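Local coordinates for ankyrin repeat family protein (Enterococcus faecalis, PDB 3HRA), which is of unknown function but, as an ankyrin repeat protein, probably serves as a scaffold that binds partner proteins, at residues 76-79 / 83-86; 139-144 / 148-153. All blocks are in the same frame, centred on the assembly; numbering follows the deposited sequence.

Interaction 1 (76-79 / 83-86); sequences YLYA and GRTE
Arg-84 reaches back over the end of helix 75-81 and lays its side chain alongside Ala-79 and Tyr-78, in the turn joining helices 75-81 and 85-94 of this ankyrin-repeat chain. CB of Arg-84 lies 4.1 Å from CB of Ala-79, and CG sits over CA of the same alanine. From there the chain bends at chi2 (-74°), which carries the guanidinium to the tyrosine. NH2 of Arg-84 lies 3.8 Å from both CE2 and OH of Tyr-78. It meets the edge of the tyrosine ring, in the ring plane, and with the two planes 73° apart the guanidinium is not stacked on the ring. The backbone of the turn is tied by the N-H of Arg-84, which binds the carbonyl O of Ala-79 at 3.1 Å, though the bond is bent (141° at the hydrogen). Gly-83 makes the turn with a positive phi, and Arg-84 is both the centre of an inverse gamma turn and the N-cap residue of helix 85-94. The guanidinium then reaches the neighbouring helix 42-49: NE and NH2 donate to the backbone O of Val-47 and His-48, while the His-48 ring stacks on Tyr-78 and Val-47 touches Ala-79.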
ATOM      1  N   TYR A  76       3.298   0.590   6.205  1.00  4.41           N
ATOM      2  CA  TYR A  76       2.068   1.108   5.607  1.00  5.26           C
ATOM      3  C   TYR A  76       2.076   1.063   4.070  1.00  3.20           C
ATOM      4  O   TYR A  76       1.138   0.574   3.449  1.00  4.06           O
ATOM      5  CB  TYR A  76       1.819   2.540   6.088  1.00  3.36           C
ATOM      6  CG  TYR A  76       0.627   3.198   5.442  1.00  3.60           C
ATOM      7  CD1 TYR A  76      -0.671   2.825   5.792  1.00  9.01           C
ATOM      8  CD2 TYR A  76       0.793   4.197   4.495  1.00  6.08           C
ATOM      9  CE1 TYR A  76      -1.781   3.426   5.187  1.00 10.33           C
ATOM     10  CE2 TYR A  76      -0.307   4.799   3.885  1.00  9.04           C
ATOM     11  CZ  TYR A  76      -1.586   4.404   4.238  1.00 11.33           C
ATOM     12  OH  TYR A  76      -2.676   5.010   3.656  1.00 17.44           O
ATOM     13  N   LEU A  77       3.134   1.591   3.465  1.00  3.36           N
ATOM     14  CA  LEU A  77       3.218   1.635   2.016  1.00  5.93           C
ATOM     15  C   LEU A  77       3.208   0.229   1.431  1.00  6.50           C
ATOM     16  O   LEU A  77       2.585  -0.008   0.396  1.00  6.60           O
ATOM     17  CB  LEU A  77       4.473   2.399   1.587  1.00  5.41           C
ATOM     18  CG  LEU A  77       4.378   3.930   1.657  1.00  1.72           C
ATOM     19  CD1 LEU A  77       5.754   4.583   1.549  1.00  7.82           C
ATOM     20  CD2 LEU A  77       3.418   4.481   0.588  1.00  5.14           C
ATOM     21  N   TYR A  78       3.896  -0.695   2.100  1.00  7.04           N
ATOM     22  CA  TYR A  78       3.989  -2.065   1.628  1.00  5.73           C
ATOM     23  C   TYR A  78       2.650  -2.794   1.807  1.00  4.95           C
ATOM     24  O   TYR A  78       2.163  -3.462   0.890  1.00  7.24           O
ATOM     25  CB  TYR A  78       5.128  -2.806   2.336  1.00  4.87           C
ATOM     26  CG  TYR A  78       5.453  -4.127   1.677  1.00  7.95           C
ATOM     27  CD1 TYR A  78       6.411  -4.203   0.677  1.00 10.20           C
ATOM     28  CD2 TYR A  78       4.762  -5.285   2.024  1.00 10.42           C
ATOM     29  CE1 TYR A  78       6.701  -5.408   0.055  1.00 15.63           C
ATOM     30  CE2 TYR A  78       5.047  -6.507   1.401  1.00 10.48           C
ATOM     31  CZ  TYR A  78       6.013  -6.557   0.424  1.00 15.05           C
ATOM     32  OH  TYR A  78       6.290  -7.760  -0.192  1.00 19.63           O
ATOM     33  N   ALA A  79       2.040  -2.647   2.977  1.00  3.84           N
ATOM     34  CA  ALA A  79       0.735  -3.279   3.215  1.00  5.37           C
ATOM     35  C   ALA A  79      -0.306  -2.858   2.163  1.00  9.17           C
ATOM     36  O   ALA A  79      -1.064  -3.685   1.658  1.00  7.79           O
ATOM     37  CB  ALA A  79       0.244  -2.965   4.615  1.00  6.05           C
ATOM     38  N   GLY A  83      -1.463  -5.782  -0.954  1.00  7.79           N
ATOM     39  CA  GLY A  83      -2.712  -6.484  -0.704  1.00 10.93           C
ATOM     40  C   GLY A  83      -2.824  -7.139   0.663  1.00  6.77           C
ATOM     41  O   GLY A  83      -3.584  -8.089   0.842  1.00 10.06           O
ATOM     42  N   ARG A  84      -2.060  -6.643   1.634  1.00  6.99           N
ATOM     43  CA  ARG A  84      -2.170  -7.127   3.018  1.00  5.01           C
ATOM     44  C   ARG A  84      -3.349  -6.434   3.674  1.00  4.90           C
ATOM     45  O   ARG A  84      -3.188  -5.545   4.503  1.00  8.39           O
ATOM     46  CB  ARG A  84      -0.885  -6.816   3.797  1.00  6.91           C
ATOM     47  CG  ARG A  84       0.402  -7.242   3.092  1.00 10.71           C
ATOM     48  CD  ARG A  84       0.603  -8.751   3.127  1.00 10.08           C
ATOM     49  NE  ARG A  84       1.950  -9.133   2.680  1.00  9.03           N
ATOM     50  CZ  ARG A  84       2.248  -9.601   1.474  1.00 12.29           C
ATOM     51  NH1 ARG A  84       1.297  -9.746   0.556  1.00 13.83           N
ATOM     52  NH2 ARG A  84       3.505  -9.919   1.177  1.00 14.60           N
ATOM     53  N   THR A  85      -4.546  -6.872   3.312  1.00  7.35           N
ATOM     54  CA  THR A  85      -5.776  -6.169   3.661  1.00  6.11           C
ATOM     55  C   THR A  85      -6.070  -6.085   5.154  1.00  7.55           C
ATOM     56  O   THR A  85      -6.438  -5.028   5.655  1.00  7.35           O
ATOM     57  CB  THR A  85      -6.964  -6.838   2.960  1.00  8.98           C
ATOM     58  OG1 THR A  85      -6.620  -7.051   1.588  1.00 12.34           O
ATOM     59  CG2 THR A  85      -8.218  -5.962   3.056  1.00 14.34           C
ATOM     60  N   GLU A  86      -5.955  -7.213   5.844  1.00  6.44           N
ATOM     61  CA  GLU A  86      -6.195  -7.268   7.283  1.00  7.96           C
ATOM     62  C   GLU A  86      -5.254  -6.326   8.039  1.00  6.28           C
ATOM     63  O   GLU A  86      -5.683  -5.588   8.926  1.00  8.78           O
ATOM     64  CB  GLU A  86      -6.025  -8.714   7.765  1.00  8.01           C
ATOM     65  CG  GLU A  86      -6.954  -9.695   7.006  1.00 13.51           C
ATOM     66  CD  GLU A  86      -6.305 -10.457   5.803  1.00 20.73           C
ATOM     67  OE1 GLU A  86      -5.414  -9.941   5.040  1.00 12.17           O
ATOM     68  OE2 GLU A  86      -6.738 -11.622   5.610  1.00 23.71           O
TER

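Interaction 2 (139-144 / 148-153)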
ATOM      1  N   PHE A 139       6.228   9.143 -12.584  1.00  7.40           N
ATOM      2  CA  PHE A 139       5.903   9.025 -13.994  1.00  9.31           C
ATOM      3  C   PHE A 139       4.691   9.856 -14.382  1.00  9.11           C
ATOM      4  O   PHE A 139       4.342   9.902 -15.556  1.00  7.70           O
ATOM      5  CB  PHE A 139       5.657   7.554 -14.371  1.00  8.04           C
ATOM      6  CG  PHE A 139       6.683   6.615 -13.810  1.00 12.75           C
ATOM      7  CD1 PHE A 139       7.938   6.510 -14.397  1.00 16.21           C
ATOM      8  CD2 PHE A 139       6.400   5.834 -12.702  1.00 14.64           C
ATOM      9  CE1 PHE A 139       8.893   5.652 -13.883  1.00 19.41           C
ATOM     10  CE2 PHE A 139       7.361   4.967 -12.177  1.00 14.41           C
ATOM     11  CZ  PHE A 139       8.603   4.876 -12.773  1.00 16.38           C
ATOM     12  N   GLY A 140       4.035  10.475 -13.397  1.00  7.60           N
ATOM     13  CA  GLY A 140       2.807  11.215 -13.638  1.00  7.25           C
ATOM     14  C   GLY A 140       1.572  10.321 -13.606  1.00  5.50           C
ATOM     15  O   GLY A 140       0.452  10.785 -13.866  1.00  9.26           O
ATOM     16  N   TYR A 141       1.768   9.045 -13.284  1.00  6.44           N
ATOM     17  CA  TYR A 141       0.673   8.086 -13.284  1.00  5.31           C
ATOM     18  C   TYR A 141      -0.181   8.291 -12.051  1.00  5.83           C
ATOM     19  O   TYR A 141       0.341   8.478 -10.961  1.00  6.64           O
ATOM     20  CB  TYR A 141       1.159   6.629 -13.247  1.00  7.33           C
ATOM     21  CG  TYR A 141       1.941   6.140 -14.446  1.00  9.91           C
ATOM     22  CD1 TYR A 141       2.820   5.072 -14.323  1.00 12.06           C
ATOM     23  CD2 TYR A 141       1.810   6.738 -15.690  1.00  8.62           C
ATOM     24  CE1 TYR A 141       3.536   4.606 -15.402  1.00 11.68           C
ATOM     25  CE2 TYR A 141       2.527   6.273 -16.785  1.00 14.73           C
ATOM     26  CZ  TYR A 141       3.384   5.207 -16.635  1.00 13.29           C
ATOM     27  OH  TYR A 141       4.105   4.733 -17.713  1.00 16.00           O
ATOM     28  N   THR A 142      -1.494   8.237 -12.245  1.00  7.44           N
ATOM     29  CA  THR A 142      -2.449   8.136 -11.149  1.00  8.23           C
ATOM     30  C   THR A 142      -2.824   6.663 -10.997  1.00  6.37           C
ATOM     31  O   THR A 142      -2.450   5.829 -11.840  1.00  5.96           O
ATOM     32  CB  THR A 142      -3.753   8.894 -11.470  1.00  6.65           C
ATOM     33  OG1 THR A 142      -4.322   8.364 -12.677  1.00  4.55           O
ATOM     34  CG2 THR A 142      -3.477  10.385 -11.652  1.00  6.46           C
ATOM     35  N   ALA A 143      -3.596   6.359  -9.962  1.00  4.18           N
ATOM     36  CA  ALA A 143      -4.118   5.009  -9.761  1.00  4.61           C
ATOM     37  C   ALA A 143      -4.935   4.586 -10.971  1.00  6.70           C
ATOM     38  O   ALA A 143      -4.801   3.456 -11.456  1.00  7.59           O
ATOM     39  CB  ALA A 143      -4.969   4.934  -8.490  1.00  6.74           C
ATOM     40  N   LEU A 144      -5.762   5.495 -11.477  1.00  4.72           N
ATOM     41  CA  LEU A 144      -6.564   5.191 -12.657  1.00  5.45           C
ATOM     42  C   LEU A 144      -5.711   4.848 -13.884  1.00  6.44           C
ATOM     43  O   LEU A 144      -5.977   3.860 -14.582  1.00  7.54           O
ATOM     44  CB  LEU A 144      -7.486   6.359 -12.982  1.00  6.08           C
ATOM     45  CG  LEU A 144      -8.446   6.100 -14.133  1.00  4.56           C
ATOM     46  CD1 LEU A 144      -9.466   4.994 -13.781  1.00  7.82           C
ATOM     47  CD2 LEU A 144      -9.151   7.413 -14.513  1.00  4.94           C
ATOM     48  N   VAL A 148      -5.480   1.162 -15.819  1.00  5.85           N
ATOM     49  CA  VAL A 148      -5.846   1.041 -17.232  1.00  5.17           C
ATOM     50  C   VAL A 148      -4.655   0.681 -18.121  1.00 10.47           C
ATOM     51  O   VAL A 148      -4.702  -0.297 -18.865  1.00 13.08           O
ATOM     52  CB  VAL A 148      -6.466   2.342 -17.769  1.00  6.13           C
ATOM     53  CG1 VAL A 148      -6.671   2.241 -19.295  1.00  8.56           C
ATOM     54  CG2 VAL A 148      -7.803   2.609 -17.080  1.00  5.74           C
ATOM     55  N   GLY A 149      -3.579   1.459 -18.016  1.00  8.60           N
ATOM     56  CA  GLY A 149      -2.500   1.405 -18.989  1.00  8.90           C
ATOM     57  C   GLY A 149      -1.430   0.366 -18.741  1.00 12.62           C
ATOM     58  O   GLY A 149      -0.775  -0.106 -19.677  1.00 14.62           O
ATOM     59  N   LEU A 150      -1.236   0.003 -17.485  1.00  9.48           N
ATOM     60  CA  LEU A 150      -0.146  -0.894 -17.149  1.00 10.72           C
ATOM     61  C   LEU A 150      -0.606  -2.340 -17.096  1.00 10.47           C
ATOM     62  O   LEU A 150       0.215  -3.241 -17.032  1.00 14.23           O
ATOM     63  CB  LEU A 150       0.500  -0.491 -15.828  1.00 10.27           C
ATOM     64  CG  LEU A 150       1.591   0.588 -15.924  1.00 15.62           C
ATOM     65  CD1 LEU A 150       1.157   1.778 -16.755  1.00 23.37           C
ATOM     66  CD2 LEU A 150       2.022   1.035 -14.534  1.00 10.25           C
ATOM     67  N   ARG A 151      -1.917  -2.554 -17.135  1.00 10.17           N
ATOM     68  CA  ARG A 151      -2.470  -3.885 -16.884  1.00 10.19           C
ATOM     69  C   ARG A 151      -3.268  -4.439 -18.067  1.00  6.84           C
ATOM     70  O   ARG A 151      -3.255  -3.879 -19.156  1.00 14.11           O
ATOM     71  CB  ARG A 151      -3.311  -3.882 -15.602  1.00  9.78           C
ATOM     72  CG  ARG A 151      -2.516  -3.463 -14.351  1.00 10.00           C
ATOM     73  CD  ARG A 151      -1.270  -4.330 -14.103  1.00  8.92           C
ATOM     74  NE  ARG A 151      -1.562  -5.765 -14.072  1.00 14.69           N
ATOM     75  CZ  ARG A 151      -1.037  -6.635 -13.209  1.00 13.10           C
ATOM     76  NH1 ARG A 151      -0.197  -6.228 -12.264  1.00 14.32           N
ATOM     77  NH2 ARG A 151      -1.369  -7.921 -13.281  1.00 18.04           N
ATOM     78  N   GLU A 152      -3.980  -5.537 -17.817  1.00 10.49           N
ATOM     79  CA  GLU A 152      -4.528  -6.395 -18.873  1.00 11.81           C
ATOM     80  C   GLU A 152      -5.958  -6.074 -19.342  1.00 12.40           C
ATOM     81  O   GLU A 152      -6.484  -6.735 -20.241  1.00 16.91           O
ATOM     82  CB  GLU A 152      -4.449  -7.855 -18.414  1.00 18.48           C
ATOM     83  CG  GLU A 152      -3.014  -8.352 -18.152  1.00 17.77           C
ATOM     84  CD  GLU A 152      -2.361  -7.723 -16.922  1.00 22.70           C
ATOM     85  OE1 GLU A 152      -3.091  -7.385 -15.962  1.00 23.08           O
ATOM     86  OE2 GLU A 152      -1.115  -7.570 -16.915  1.00 32.90           O
ATOM     87  N   GLY A 153      -6.589  -5.084 -18.723  1.00  9.88           N
ATOM     88  CA  GLY A 153      -7.909  -4.638 -19.139  1.00  9.42           C
ATOM     89  C   GLY A 153      -9.054  -5.592 -18.854  1.00 10.58           C
ATOM     90  O   GLY A 153     -10.152  -5.421 -19.397  1.00 12.98           O
TER
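This is a short-range, largely apolar contact across the ends of helix 143-149, in a predicted ankyrin repeat. The side chains that meet outside the helical turn are Tyr-141, from the approach to the helix, and Leu-150, just past Gly-149. Both methyls of Leu-150 come obliquely to the CD1-CE1 part of the Tyr-141 ring, CD1 of Leu-150 lying 3.9 Å from CE1 of Tyr-141 and CD2 of Leu-150 4.1 Å from CD1 of Tyr-141. The ring of Tyr-141 also carries CB of Phe-139 over the centre of one face, 3.7 Å above the plane. Thr-142, the N-cap residue, turns OG1 to the backbone N of Ile-145 and starts the helix. Deeper in, Leu-144 and Val-148 meet loosely, CD1 of Leu-144 to CG2 of Val-148 at 4.4 Å, and both residues also pack on helices 155-166 and 181-188. Farther along, Arg-151 forms a salt bridge to Glu-152, NE and NH2 both donating to OE1, while NH1 is salt-bridged to Glu-115. Within the helix, the N-H of Val-148 bonds O of Leu-144 at 3.0 Å, and CG2 of Val-148 lies 3.3 Å from that same O of Leu-144.

How the interactions relate
Interaction 1 closes before interaction 2 opens along the chain, and the two are separate sites in one elongated stack of helix pairs. Their centres are 20 Å apart and their nearest atoms about 11 Å, so they do not touch and share no helix. Interaction 1 lies near the middle of the chain and joins helix 75-81 to helix 85-94; interaction 2 lies farther toward the C-terminal end, around helix 143-149, with helix pair 110-115 and 119-128 coming between them in sequence. Together they illustrate how a repeat protein is built: in both, residues of a local contact also touch a neighbouring helix, 42-49 at interaction 1 and 181-188 at interaction 2.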